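DUF1460 domain-containing protein (Legionella pneumophila subsp. pneumophila, PDB 2IM9) is of unknown function but, as a member of the N-acetylmuramoyl-L-alanine amidase-like family of the papain-type CA clan, probably cleaves an amide bond. Local coordinates at residues G149-T155 / N313-P319; S267-F271 / F281-S285; R56-S61 / V102-A108. All coordinates share one frame; numbering follows the deposited sequence. Where two conformers were deposited one is given.

Contact 1 of 3, residues G149-T155 / N313-P319; sequences GLLKDIT and NIQVVLP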
ATOM      1  N   GLY A 149      -4.997  -4.429  14.463  1.00 23.39           N
ATOM      2  CA  GLY A 149      -5.789  -3.285  14.899  1.00 21.58           C
ATOM      3  C   GLY A 149      -5.389  -1.941  14.337  1.00 20.80           C
ATOM      4  O   GLY A 149      -5.801  -0.898  14.859  1.00 20.83           O
ATOM      5  N   LEU A 150      -4.599  -1.953  13.263  1.00 19.51           N
ATOM      6  CA  LEU A 150      -4.236  -0.711  12.582  1.00 18.66           C
ATOM      7  C   LEU A 150      -5.338  -0.226  11.637  1.00 17.88           C
ATOM      8  O   LEU A 150      -5.665   0.987  11.616  1.00 17.80           O
ATOM      9  CB  LEU A 150      -2.914  -0.867  11.822  1.00 18.44           C
ATOM     10  CG  LEU A 150      -2.490   0.359  11.006  1.00 19.55           C
ATOM     11  CD1 LEU A 150      -2.370   1.595  11.892  1.00 19.71           C
ATOM     12  CD2 LEU A 150      -1.159   0.098  10.277  1.00 19.66           C
ATOM     13  N   LEU A 151      -5.890  -1.159  10.861  1.00 17.23           N
ATOM     14  CA  LEU A 151      -6.887  -0.830   9.837  1.00 17.05           C
ATOM     15  C   LEU A 151      -8.236  -1.478  10.108  1.00 17.22           C
ATOM     16  O   LEU A 151      -8.319  -2.554  10.731  1.00 16.91           O
ATOM     17  CB  LEU A 151      -6.403  -1.291   8.451  1.00 17.57           C
ATOM     18  CG  LEU A 151      -5.041  -0.761   7.981  1.00 18.69           C
ATOM     19  CD1 LEU A 151      -4.604  -1.480   6.708  1.00 17.55           C
ATOM     20  CD2 LEU A 151      -5.088   0.755   7.779  1.00 17.58           C
ATOM     21  N   LYS A 152      -9.286  -0.825   9.612  1.00 16.57           N
ATOM     22  CA  LYS A 152     -10.625  -1.402   9.570  1.00 17.67           C
ATOM     23  C   LYS A 152     -11.202  -1.196   8.183  1.00 16.96           C
ATOM     24  O   LYS A 152     -11.187  -0.085   7.685  1.00 16.84           O
ATOM     25  CB  LYS A 152     -11.525  -0.687  10.579  1.00 18.06           C
ATOM     26  CG  LYS A 152     -12.952  -1.240  10.659  1.00 21.65           C
ATOM     27  CD  LYS A 152     -13.725  -0.616  11.833  1.00 21.15           C
ATOM     28  CE  LYS A 152     -13.855   0.900  11.702  1.00 26.25           C
ATOM     29  NZ  LYS A 152     -14.894   1.467  12.626  1.00 29.97           N
ATOM     30  N   ASP A 153     -11.741  -2.257   7.590  1.00 16.62           N
ATOM     31  CA  ASP A 153     -12.374  -2.181   6.275  1.00 16.88           C
ATOM     32  C   ASP A 153     -13.781  -1.635   6.499  1.00 17.22           C
ATOM     33  O   ASP A 153     -14.590  -2.248   7.227  1.00 17.75           O
ATOM     34  CB  ASP A 153     -12.404  -3.580   5.639  1.00 17.33           C
ATOM     35  CG  ASP A 153     -12.857  -3.578   4.178  1.00 18.26           C
ATOM     36  OD1 ASP A 153     -13.772  -2.794   3.838  1.00 19.96           O
ATOM     37  OD2 ASP A 153     -12.324  -4.388   3.378  1.00 18.92           O
ATOM     38  N   ILE A 154     -14.066  -0.484   5.905  1.00 16.75           N
ATOM     39  CA  ILE A 154     -15.389   0.131   6.024  1.00 17.28           C
ATOM     40  C   ILE A 154     -16.182   0.160   4.713  1.00 16.90           C
ATOM     41  O   ILE A 154     -17.222   0.824   4.628  1.00 17.31           O
ATOM     42  CB  ILE A 154     -15.308   1.541   6.636  1.00 17.29           C
ATOM     43  CG1 ILE A 154     -14.544   2.513   5.729  1.00 18.35           C
ATOM     44  CG2 ILE A 154     -14.665   1.468   8.029  1.00 18.63           C
ATOM     45  CD1 ILE A 154     -14.988   3.948   5.926  1.00 19.10           C
ATOM     46  N   THR A 155     -15.712  -0.585   3.710  1.00 16.21           N
ATOM     47  CA  THR A 155     -16.334  -0.597   2.379  1.00 15.64           C
ATOM     48  C   THR A 155     -17.849  -0.798   2.426  1.00 16.27           C
ATOM     49  O   THR A 155     -18.605  -0.035   1.800  1.00 15.43           O
ATOM     50  CB  THR A 155     -15.677  -1.667   1.482  1.00 16.28           C
ATOM     51  OG1 THR A 155     -14.244  -1.505   1.540  1.00 16.13           O
ATOM     52  CG2 THR A 155     -16.158  -1.547   0.037  1.00 15.49           C
ATOM     53  N   ASN A 313     -11.922  -0.381  -2.643  1.00 13.35           N
ATOM     54  CA  ASN A 313     -12.041  -0.818  -1.249  1.00 13.29           C
ATOM     55  C   ASN A 313     -11.600   0.347  -0.380  1.00 13.37           C
ATOM     56  O   ASN A 313     -10.684   1.084  -0.755  1.00 12.89           O
ATOM     57  CB  ASN A 313     -11.175  -2.078  -1.023  1.00 13.40           C
ATOM     58  CG  ASN A 313     -11.082  -2.496   0.440  1.00 15.41           C
ATOM     59  OD1 ASN A 313     -10.304  -1.938   1.221  1.00 16.37           O
ATOM     60  ND2 ASN A 313     -11.845  -3.502   0.806  1.00 14.54           N
ATOM     61  N   ILE A 314     -12.266   0.515   0.767  1.00 13.89           N
ATOM     62  CA  ILE A 314     -11.977   1.644   1.662  0.50 14.35           C
ATOM     63  C   ILE A 314     -11.679   1.134   3.068  1.00 15.02           C
ATOM     64  O   ILE A 314     -12.463   0.383   3.649  1.00 14.56           O
ATOM     65  CB  ILE A 314     -13.161   2.661   1.732  0.50 14.81           C
ATOM     66  CG1 ILE A 314     -13.599   3.129   0.330  0.50 15.34           C
ATOM     67  CG2 ILE A 314     -12.782   3.888   2.566  0.50 15.15           C
ATOM     68  CD1 ILE A 314     -14.665   2.268  -0.316  0.50 17.14           C
ATOM     69  N   GLN A 315     -10.535   1.566   3.608  1.00 13.97           N
ATOM     70  CA  GLN A 315     -10.134   1.237   4.973  1.00 15.36           C
ATOM     71  C   GLN A 315      -9.827   2.510   5.735  1.00 15.18           C
ATOM     72  O   GLN A 315      -9.434   3.523   5.147  1.00 15.56           O
ATOM     73  CB  GLN A 315      -8.884   0.382   4.948  1.00 15.25           C
ATOM     74  CG  GLN A 315      -9.142  -1.027   4.460  1.00 19.05           C
ATOM     75  CD  GLN A 315      -7.886  -1.825   4.476  1.00 21.24           C
ATOM     76  OE1 GLN A 315      -6.992  -1.608   3.643  1.00 23.43           O
ATOM     77  NE2 GLN A 315      -7.779  -2.743   5.437  1.00 21.74           N
ATOM     78  N   VAL A 316     -10.022   2.475   7.048  1.00 16.46           N
ATOM     79  CA  VAL A 316      -9.662   3.618   7.887  1.00 16.41           C
ATOM     80  C   VAL A 316      -8.665   3.172   8.939  1.00 16.83           C
ATOM     81  O   VAL A 316      -8.557   1.985   9.237  1.00 16.55           O
ATOM     82  CB  VAL A 316     -10.870   4.274   8.575  1.00 16.72           C
ATOM     83  CG1 VAL A 316     -11.834   4.862   7.539  1.00 18.17           C
ATOM     84  CG2 VAL A 316     -11.592   3.266   9.464  1.00 15.91           C
ATOM     85  N   VAL A 317      -7.903   4.128   9.451  1.00 17.02           N
ATOM     86  CA  VAL A 317      -6.899   3.863  10.469  1.00 17.75           C
ATOM     87  C   VAL A 317      -7.599   3.987  11.819  1.00 18.34           C
ATOM     88  O   VAL A 317      -8.307   4.963  12.058  1.00 18.83           O
ATOM     89  CB  VAL A 317      -5.740   4.874  10.375  1.00 17.31           C
ATOM     90  CG1 VAL A 317      -4.779   4.755  11.585  1.00 18.51           C
ATOM     91  CG2 VAL A 317      -4.997   4.707   9.064  1.00 18.54           C
ATOM     92  N   LEU A 318      -7.382   3.013  12.694  1.00 19.01           N
ATOM     93  CA  LEU A 318      -8.107   2.970  13.971  1.00 20.22           C
ATOM     94  C   LEU A 318      -7.457   3.760  15.119  1.00 21.33           C
ATOM     95  O   LEU A 318      -8.161   4.470  15.862  1.00 21.83           O
ATOM     96  CB  LEU A 318      -8.331   1.522  14.397  1.00 20.46           C
ATOM     97  CG  LEU A 318      -9.282   0.687  13.549  1.00 21.03           C
ATOM     98  CD1 LEU A 318      -9.226  -0.769  14.007  1.00 20.76           C
ATOM     99  CD2 LEU A 318     -10.702   1.255  13.615  1.00 22.42           C
ATOM    100  N   PRO A 319      -6.135   3.601  15.321  1.00 21.99           N
ATOM    101  CA  PRO A 319      -5.510   4.357  16.415  1.00 22.88           C
ATOM    102  C   PRO A 319      -5.822   5.853  16.332  1.00 23.97           C
ATOM    103  O   PRO A 319      -5.740   6.452  15.253  1.00 23.61           O
ATOM    104  CB  PRO A 319      -4.022   4.106  16.205  1.00 22.49           C
ATOM    105  CG  PRO A 319      -3.971   2.791  15.539  1.00 22.76           C
ATOM    106  CD  PRO A 319      -5.158   2.729  14.641  1.00 21.87           C
TER

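Contact 2 of 3, residues S267-F271 / F281-S285; sequences SHLGF and FRQAS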
ATOM      1  N   SER A 267      -4.541  -3.522  -7.564  1.00 17.21           N
ATOM      2  CA  SER A 267      -3.541  -3.052  -8.540  1.00 17.56           C
ATOM      3  C   SER A 267      -2.871  -1.743  -8.131  1.00 17.24           C
ATOM      4  O   SER A 267      -1.797  -1.386  -8.661  1.00 18.12           O
ATOM      5  CB  SER A 267      -4.195  -2.882  -9.918  1.00 18.18           C
ATOM      6  OG  SER A 267      -5.342  -2.044  -9.835  1.00 18.76           O
ATOM      7  N   HIS A 268      -3.474  -1.035  -7.177  1.00 15.72           N
ATOM      8  CA  HIS A 268      -2.994   0.287  -6.776  1.00 15.24           C
ATOM      9  C   HIS A 268      -3.668   0.735  -5.479  1.00 15.26           C
ATOM     10  O   HIS A 268      -4.708   0.197  -5.078  1.00 15.20           O
ATOM     11  CB  HIS A 268      -3.291   1.310  -7.897  1.00 15.69           C
ATOM     12  CG  HIS A 268      -2.580   2.614  -7.739  1.00 16.72           C
ATOM     13  ND1 HIS A 268      -3.208   3.832  -7.902  1.00 21.56           N
ATOM     14  CD2 HIS A 268      -1.287   2.893  -7.450  1.00 17.71           C
ATOM     15  CE1 HIS A 268      -2.334   4.808  -7.700  1.00 17.97           C
ATOM     16  NE2 HIS A 268      -1.161   4.264  -7.430  1.00 21.97           N
ATOM     17  N   LEU A 269      -3.043   1.698  -4.810  1.00 14.60           N
ATOM     18  CA  LEU A 269      -3.634   2.279  -3.603  1.00 15.35           C
ATOM     19  C   LEU A 269      -3.093   3.649  -3.288  1.00 15.17           C
ATOM     20  O   LEU A 269      -2.080   4.076  -3.846  1.00 15.43           O
ATOM     21  CB  LEU A 269      -3.523   1.334  -2.396  1.00 16.24           C
ATOM     22  CG  LEU A 269      -2.155   1.158  -1.726  1.00 18.14           C
ATOM     23  CD1 LEU A 269      -2.355   0.471  -0.381  1.00 17.46           C
ATOM     24  CD2 LEU A 269      -1.280   0.308  -2.577  1.00 21.91           C
ATOM     25  N   GLY A 270      -3.771   4.335  -2.377  1.00 14.97           N
ATOM     26  CA  GLY A 270      -3.406   5.711  -2.012  1.00 14.20           C
ATOM     27  C   GLY A 270      -4.376   6.184  -0.947  1.00 14.31           C
ATOM     28  O   GLY A 270      -5.128   5.370  -0.383  1.00 14.44           O
ATOM     29  N   PHE A 271      -4.383   7.490  -0.685  1.00 13.94           N
ATOM     30  CA  PHE A 271      -5.233   8.066   0.351  1.00 13.77           C
ATOM     31  C   PHE A 271      -6.362   8.902  -0.228  1.00 14.11           C
ATOM     32  O   PHE A 271      -6.206   9.512  -1.301  1.00 14.71           O
ATOM     33  CB  PHE A 271      -4.418   8.983   1.271  1.00 13.91           C
ATOM     34  CG  PHE A 271      -3.358   8.269   2.063  1.00 14.51           C
ATOM     35  CD1 PHE A 271      -3.695   7.499   3.166  1.00 14.86           C
ATOM     36  CD2 PHE A 271      -2.018   8.367   1.697  1.00 15.02           C
ATOM     37  CE1 PHE A 271      -2.714   6.834   3.907  1.00 14.44           C
ATOM     38  CE2 PHE A 271      -1.025   7.708   2.431  1.00 15.22           C
ATOM     39  CZ  PHE A 271      -1.375   6.939   3.542  1.00 15.60           C
ATOM     40  N   PHE A 281      -7.533  11.773  -4.634  1.00 15.70           N
ATOM     41  CA  PHE A 281      -6.817  10.513  -4.487  1.00 16.30           C
ATOM     42  C   PHE A 281      -5.351  10.908  -4.483  1.00 16.05           C
ATOM     43  O   PHE A 281      -4.802  11.364  -5.496  1.00 16.37           O
ATOM     44  CB  PHE A 281      -7.174   9.605  -5.659  1.00 16.91           C
ATOM     45  CG  PHE A 281      -6.609   8.224  -5.588  1.00 16.83           C
ATOM     46  CD1 PHE A 281      -6.530   7.520  -4.375  1.00 17.41           C
ATOM     47  CD2 PHE A 281      -6.251   7.571  -6.766  1.00 18.59           C
ATOM     48  CE1 PHE A 281      -6.053   6.209  -4.341  1.00 19.06           C
ATOM     49  CE2 PHE A 281      -5.773   6.245  -6.730  1.00 20.62           C
ATOM     50  CZ  PHE A 281      -5.674   5.577  -5.519  1.00 19.10           C
ATOM     51  N   ARG A 282      -4.730  10.788  -3.315  1.00 15.34           N
ATOM     52  CA  ARG A 282      -3.331  11.176  -3.158  1.00 15.44           C
ATOM     53  C   ARG A 282      -2.480   9.919  -3.195  1.00 15.95           C
ATOM     54  O   ARG A 282      -2.633   9.041  -2.364  1.00 15.91           O
ATOM     55  CB  ARG A 282      -3.139  11.924  -1.842  1.00 15.67           C
ATOM     56  CG  ARG A 282      -1.704  12.417  -1.617  1.00 15.78           C
ATOM     57  CD  ARG A 282      -1.668  13.350  -0.412  1.00 17.01           C
ATOM     58  NE  ARG A 282      -2.281  14.643  -0.716  1.00 16.51           N
ATOM     59  CZ  ARG A 282      -2.633  15.529   0.208  1.00 17.10           C
ATOM     60  NH1 ARG A 282      -2.448  15.269   1.498  1.00 18.98           N
ATOM     61  NH2 ARG A 282      -3.179  16.683  -0.162  1.00 18.50           N
ATOM     62  N   GLN A 283      -1.607   9.809  -4.196  1.00 16.61           N
ATOM     63  CA  GLN A 283      -0.857   8.562  -4.378  1.00 17.52           C
ATOM     64  C   GLN A 283       0.411   8.761  -5.173  1.00 17.97           C
ATOM     65  O   GLN A 283       0.592   9.794  -5.812  1.00 17.47           O
ATOM     66  CB  GLN A 283      -1.703   7.431  -5.014  1.00 18.22           C
ATOM     67  CG  GLN A 283      -2.892   7.867  -5.816  1.00 21.79           C
ATOM     68  CD  GLN A 283      -2.537   8.380  -7.208  1.00 25.10           C
ATOM     69  OE1 GLN A 283      -2.020   7.634  -8.055  1.00 25.54           O
ATOM     70  NE2 GLN A 283      -2.883   9.640  -7.471  1.00 26.97           N
ATOM     71  N   ALA A 284       1.294   7.776  -5.071  1.00 17.42           N
ATOM     72  CA  ALA A 284       2.526   7.735  -5.839  1.00 18.70           C
ATOM     73  C   ALA A 284       2.154   7.093  -7.164  1.00 19.74           C
ATOM     74  O   ALA A 284       1.754   5.915  -7.212  1.00 19.28           O
ATOM     75  CB  ALA A 284       3.588   6.921  -5.097  1.00 18.67           C
ATOM     76  N   SER A 285       2.258   7.891  -8.222  1.00 20.70           N
ATOM     77  CA  SER A 285       1.732   7.544  -9.532  1.00 23.11           C
ATOM     78  C   SER A 285       2.837   7.278 -10.544  1.00 23.88           C
ATOM     79  O   SER A 285       3.650   8.161 -10.811  1.00 24.43           O
ATOM     80  CB  SER A 285       0.849   8.694 -10.028  1.00 23.20           C
ATOM     81  OG  SER A 285       0.506   8.527 -11.394  1.00 25.65           O
TER
HETATM   82  O   HOH W   1       0.141   5.537  -3.238  1.00 15.42           O

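Contact 3 of 3, residues R56-S61 / V102-A108; sequences RISQIS and VLSLALA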
ATOM      1  N   ARG A  56      -3.228  14.266  10.705  1.00 19.41           N
ATOM      2  CA  ARG A  56      -1.816  13.850  10.621  1.00 18.60           C
ATOM      3  C   ARG A  56      -1.505  13.191   9.266  1.00 17.86           C
ATOM      4  O   ARG A  56      -0.518  13.505   8.596  1.00 16.87           O
ATOM      5  CB  ARG A  56      -1.495  12.885  11.758  1.00 19.26           C
ATOM      6  CG  ARG A  56      -1.345  13.583  13.105  1.00 19.97           C
ATOM      7  CD  ARG A  56      -1.017  12.595  14.221  1.00 21.03           C
ATOM      8  NE  ARG A  56       0.299  11.966  14.058  1.00 19.36           N
ATOM      9  CZ  ARG A  56       1.448  12.458  14.531  1.00 25.36           C
ATOM     10  NH1 ARG A  56       1.481  13.617  15.207  1.00 20.83           N
ATOM     11  NH2 ARG A  56       2.572  11.783  14.332  1.00 22.02           N
ATOM     12  N   ILE A  57      -2.360  12.255   8.882  1.00 17.50           N
ATOM     13  CA  ILE A  57      -2.204  11.569   7.593  1.00 16.52           C
ATOM     14  C   ILE A  57      -2.250  12.582   6.463  1.00 17.04           C
ATOM     15  O   ILE A  57      -1.465  12.496   5.539  1.00 15.98           O
ATOM     16  CB  ILE A  57      -3.294  10.486   7.391  1.00 16.14           C
ATOM     17  CG1 ILE A  57      -3.070   9.312   8.340  1.00 16.07           C
ATOM     18  CG2 ILE A  57      -3.379  10.023   5.886  1.00 17.33           C
ATOM     19  CD1 ILE A  57      -4.263   8.406   8.470  1.00 15.60           C
ATOM     20  N   SER A  58      -3.176  13.545   6.532  1.00 17.45           N
ATOM     21  CA  SER A  58      -3.268  14.547   5.471  0.50 17.91           C
ATOM     22  C   SER A  58      -2.003  15.397   5.399  1.00 17.95           C
ATOM     23  O   SER A  58      -1.469  15.609   4.320  1.00 18.50           O
ATOM     24  CB  SER A  58      -4.512  15.432   5.630  0.50 18.09           C
ATOM     25  OG  SER A  58      -4.593  16.386   4.573  0.50 18.88           O
ATOM     26  N   GLN A  59      -1.526  15.873   6.550  1.00 18.26           N
ATOM     27  CA  GLN A  59      -0.343  16.720   6.596  1.00 18.65           C
ATOM     28  C   GLN A  59       0.905  16.001   6.131  1.00 18.25           C
ATOM     29  O   GLN A  59       1.645  16.520   5.306  1.00 18.38           O
ATOM     30  CB  GLN A  59      -0.161  17.273   8.006  1.00 19.56           C
ATOM     31  CG  GLN A  59      -1.222  18.329   8.338  1.00 24.95           C
ATOM     32  CD  GLN A  59      -1.045  18.940   9.716  1.00 32.80           C
ATOM     33  OE1 GLN A  59       0.057  18.938  10.274  1.00 36.12           O
ATOM     34  NE2 GLN A  59      -2.136  19.479  10.268  1.00 35.44           N
ATOM     35  N   ILE A  60       1.110  14.780   6.626  1.00 17.00           N
ATOM     36  CA  ILE A  60       2.308  14.004   6.273  1.00 17.14           C
ATOM     37  C   ILE A  60       2.284  13.560   4.801  1.00 16.78           C
ATOM     38  O   ILE A  60       3.280  13.670   4.084  1.00 16.78           O
ATOM     39  CB  ILE A  60       2.473  12.805   7.217  1.00 16.59           C
ATOM     40  CG1 ILE A  60       2.744  13.326   8.629  1.00 17.81           C
ATOM     41  CG2 ILE A  60       3.612  11.864   6.747  1.00 17.79           C
ATOM     42  CD1 ILE A  60       2.484  12.309   9.729  1.00 18.15           C
ATOM     43  N   SER A  61       1.135  13.068   4.346  1.00 16.82           N
ATOM     44  CA  SER A  61       1.013  12.703   2.946  1.00 16.37           C
ATOM     45  C   SER A  61       1.282  13.920   2.035  1.00 16.99           C
ATOM     46  O   SER A  61       1.976  13.805   1.030  1.00 16.41           O
ATOM     47  CB  SER A  61      -0.344  12.045   2.671  1.00 16.44           C
ATOM     48  OG  SER A  61      -1.419  12.908   2.982  1.00 17.61           O
ATOM     49  N   VAL A 102       3.767   6.884   4.991  1.00 13.73           N
ATOM     50  CA  VAL A 102       2.882   7.906   5.570  1.00 13.69           C
ATOM     51  C   VAL A 102       2.183   7.393   6.841  1.00 13.97           C
ATOM     52  O   VAL A 102       2.194   8.075   7.875  1.00 14.80           O
ATOM     53  CB  VAL A 102       1.844   8.427   4.553  1.00 14.82           C
ATOM     54  CG1 VAL A 102       0.796   9.298   5.277  1.00 14.14           C
ATOM     55  CG2 VAL A 102       2.553   9.216   3.446  1.00 12.90           C
ATOM     56  N   LEU A 103       1.591   6.198   6.763  1.00 13.81           N
ATOM     57  CA  LEU A 103       0.907   5.620   7.920  1.00 14.64           C
ATOM     58  C   LEU A 103       1.835   5.468   9.116  1.00 15.36           C
ATOM     59  O   LEU A 103       1.469   5.840  10.234  1.00 14.84           O
ATOM     60  CB  LEU A 103       0.275   4.268   7.575  1.00 14.62           C
ATOM     61  CG  LEU A 103      -0.955   4.343   6.671  1.00 16.06           C
ATOM     62  CD1 LEU A 103      -1.432   2.919   6.348  1.00 19.83           C
ATOM     63  CD2 LEU A 103      -2.064   5.197   7.300  1.00 17.04           C
ATOM     64  N   SER A 104       3.034   4.941   8.882  1.00 15.55           N
ATOM     65  CA  SER A 104       3.987   4.724   9.971  1.00 16.37           C
ATOM     66  C   SER A 104       4.471   6.040  10.580  1.00 16.73           C
ATOM     67  O   SER A 104       4.641   6.112  11.795  1.00 17.90           O
ATOM     68  CB  SER A 104       5.158   3.850   9.513  1.00 16.37           C
ATOM     69  OG  SER A 104       4.677   2.603   9.022  1.00 16.90           O
ATOM     70  N   LEU A 105       4.677   7.076   9.764  1.00 16.13           N
ATOM     71  CA  LEU A 105       5.007   8.413  10.301  1.00 16.11           C
ATOM     72  C   LEU A 105       3.833   8.959  11.125  1.00 17.05           C
ATOM     73  O   LEU A 105       4.031   9.522  12.202  1.00 17.42           O
ATOM     74  CB  LEU A 105       5.360   9.412   9.184  1.00 16.33           C
ATOM     75  CG  LEU A 105       6.722   9.194   8.502  1.00 14.39           C
ATOM     76  CD1 LEU A 105       6.780   9.886   7.147  1.00 14.55           C
ATOM     77  CD2 LEU A 105       7.858   9.680   9.422  1.00 14.81           C
ATOM     78  N   ALA A 106       2.616   8.776  10.619  1.00 16.62           N
ATOM     79  CA  ALA A 106       1.443   9.330  11.297  1.00 17.72           C
ATOM     80  C   ALA A 106       1.193   8.655  12.632  1.00 18.03           C
ATOM     81  O   ALA A 106       0.704   9.287  13.567  1.00 18.85           O
ATOM     82  CB  ALA A 106       0.195   9.233  10.402  1.00 16.81           C
ATOM     83  N   LEU A 107       1.520   7.368  12.717  1.00 18.38           N
ATOM     84  CA  LEU A 107       1.290   6.590  13.920  1.00 19.95           C
ATOM     85  C   LEU A 107       2.321   6.814  15.015  1.00 20.15           C
ATOM     86  O   LEU A 107       2.050   6.490  16.172  1.00 21.66           O
ATOM     87  CB  LEU A 107       1.279   5.107  13.575  1.00 20.44           C
ATOM     88  CG  LEU A 107       0.060   4.590  12.823  1.00 24.39           C
ATOM     89  CD1 LEU A 107       0.359   3.153  12.460  1.00 27.00           C
ATOM     90  CD2 LEU A 107      -1.188   4.695  13.693  1.00 26.81           C
ATOM     91  N   ALA A 108       3.470   7.377  14.648  1.00 19.31           N
ATOM     92  CA  ALA A 108       4.621   7.498  15.542  1.00 18.57           C
ATOM     93  C   ALA A 108       4.863   8.939  15.932  1.00 18.60           C
ATOM     94  O   ALA A 108       4.270   9.835  15.346  1.00 17.72           O
ATOM     95  CB  ALA A 108       5.857   6.927  14.851  1.00 18.38           C
TER

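Contact 1 of 3, residues G149-T155 / N313-P319
Asp153 and Asn313 both swing CG trans to their own backbone N (chi1 -171° and 172°), and this turns carboxylate and amide toward each other. Asn313 ND2 donates to Asp153 OD2 at 2.8 Å, lying on the syn side but well out of the carboxylate plane, while the oxygen stays close to the plane of the amide. The two flat groups stand almost perpendicular, at 84°. ND2 has a second acceptor in Pro220 O, which helps fix the rotation of the amide. The other carboxylate oxygen, Asp153 OD1, reaches forward two residues: the bond from Thr155 N makes an Asx turn, and Thr155 OG1 adds a second bond. Thr155 OG1 in turn accepts from Ile314 N at 2.9 Å, so a short relay runs from the carboxylate through Thr155 to the neighbouring backbone. Between these polar groups and the far end lies an antiparallel pair of strands, 151-153 against 311-317, with the short strand laid along a central one of the curled sheet. Lys152 and Val316 form the hydrogen-bonded pair, N to O at 2.9 Å in both directions, and Ile154 N and Leu318 N extend the pairing to either side. On the Lys152 face, Leu318 CD2 crosses the lysine chain at about a right angle, 3.7 Å from Lys152 CB, and Ile154 CD1 rests on Val316 CG1, also at 3.7 Å. On the face of Leu151 and Val317, Leu150 CD1, from the preceding loop, comes alongside Val317 CG1 at 4.0 Å, and Leu151 packs back onto Trp141 of helix 137-147. Gly149, with positive phi, ends that helix in a Schellman motif, and its carbonyl O touches Leu318 CB at 3.5 Å.

Contact 2 of 3, residues S267-F271 / F281-S285
Phe271 and Arg282 hold the close end of this hairpin. Their backbones exchange two nearly straight hydrogen bonds, Phe271 N to Arg282 O at 2.9 Å and Arg282 N to Phe271 O at 2.8 Å, as an antiparallel hydrogen-bonded pair. Beside them a CB on Gly270 would run into Gln283 CB, Arg282 O and Phe281 CE1, so the tight packing depends on the glycine; Phe281 CE1 comes 3.5 Å from Gly270 N. The Phe281 ring is also reached from its own strand: CG of Gln283 sits over the centre of one face, 3.3 Å above the plane, and the amide end of that glutamine folds back so that NE2 bonds to Phe281 O from above the carbonyl plane. Farther along, the strands part. A water fills in for a direct bond, giving a hydrogen to Leu269 O at 2.7 Å and accepting one from Ala284 N at 3.1 Å. Beyond it, at the partly exposed end, His268 puts CG trans to its backbone N (chi1 -167°) and sends the imidazole across; the bond is straight but weak, His268 NE2 to Ala284 O at 3.4 Å, with the oxygen at the ring edge. His268 also touches Cys95 at the start of helix 95-107, consistent with the cysteine-histidine pairing of papain-like enzymes. Strand 246-254 flanks the hairpin on the side of 264-275, and strand 290-295 on the side of 278-285, where Asp293 forms a salt bridge with Arg282 NE. Phe271 is covered by Val102 of helix 95-107 and Ile57 of helix 53-63, and Arg282 NH1 reaches Ser61 OG on the latter.

Contact 3 of 3, residues R56-S61 / V102-A108
Arg56 and Ala106 supply the polar part of this helix-to-helix contact. Bent at chi3 (66°), Arg56 brings its guanidinium edge to the last turn of helix 95-107, where NE bonds to Ala106 O at 2.8 Å, in the carbonyl plane and on a lone pair. NH2 adds two weak bonds, to Ala106 O and to Leu105 O, the latter also bonded by Tyr42 OH. A positive group at the carbonyl end of a helix probably gains from the helix dipole. A second polar feature lies within one helix: Ser61 OG returns to Ile57 O at 2.6 Å. The rest is apolar. Ala106 CB fits between Ile57 CG1 and Ile60 CD1, each 3.9 Å away, and Ile60 CD1 also comes within 3.5 Å of Ala106 CA. The other branch of Ile60, CG2, meets Leu105 CD1 at 3.8 Å, while Val102 puts CG2 against Ser61 CA at 3.8 Å. The axes of the two segments pass 9.0 Å apart, with 124° between their directions. Ile57, Val102 and Leu103 rest on Phe271 of strand 264-275. Consistent with the CA-clan assignment, helix 95-107, which begins at Cys95, probably matches the helix that starts at the cysteine in papain-like folds.

From the N terminus, contact 3 comes first: helix 53-63 meets the end of helix 95-107, closing a loop of 40 residues before either strand contact opens. Contact 1 then spans the longest stretch, bringing 149-155, just after helix 137-147, to the last strand, 311-317. Contact 2, a hairpin with nine residues between its segments, falls wholly within that span, and no contact crosses another. Contacts 1 and 2 belong to one curled sheet, with strand 246-254 between them, and do not touch. Contact 3 touches both: Leu103 and Ile57 pack on Val317, Leu107 on Leu150 and Pro319, and through Phe271 and Arg282 it meets contact 2, so the helix pair bridges two parts of the sheet.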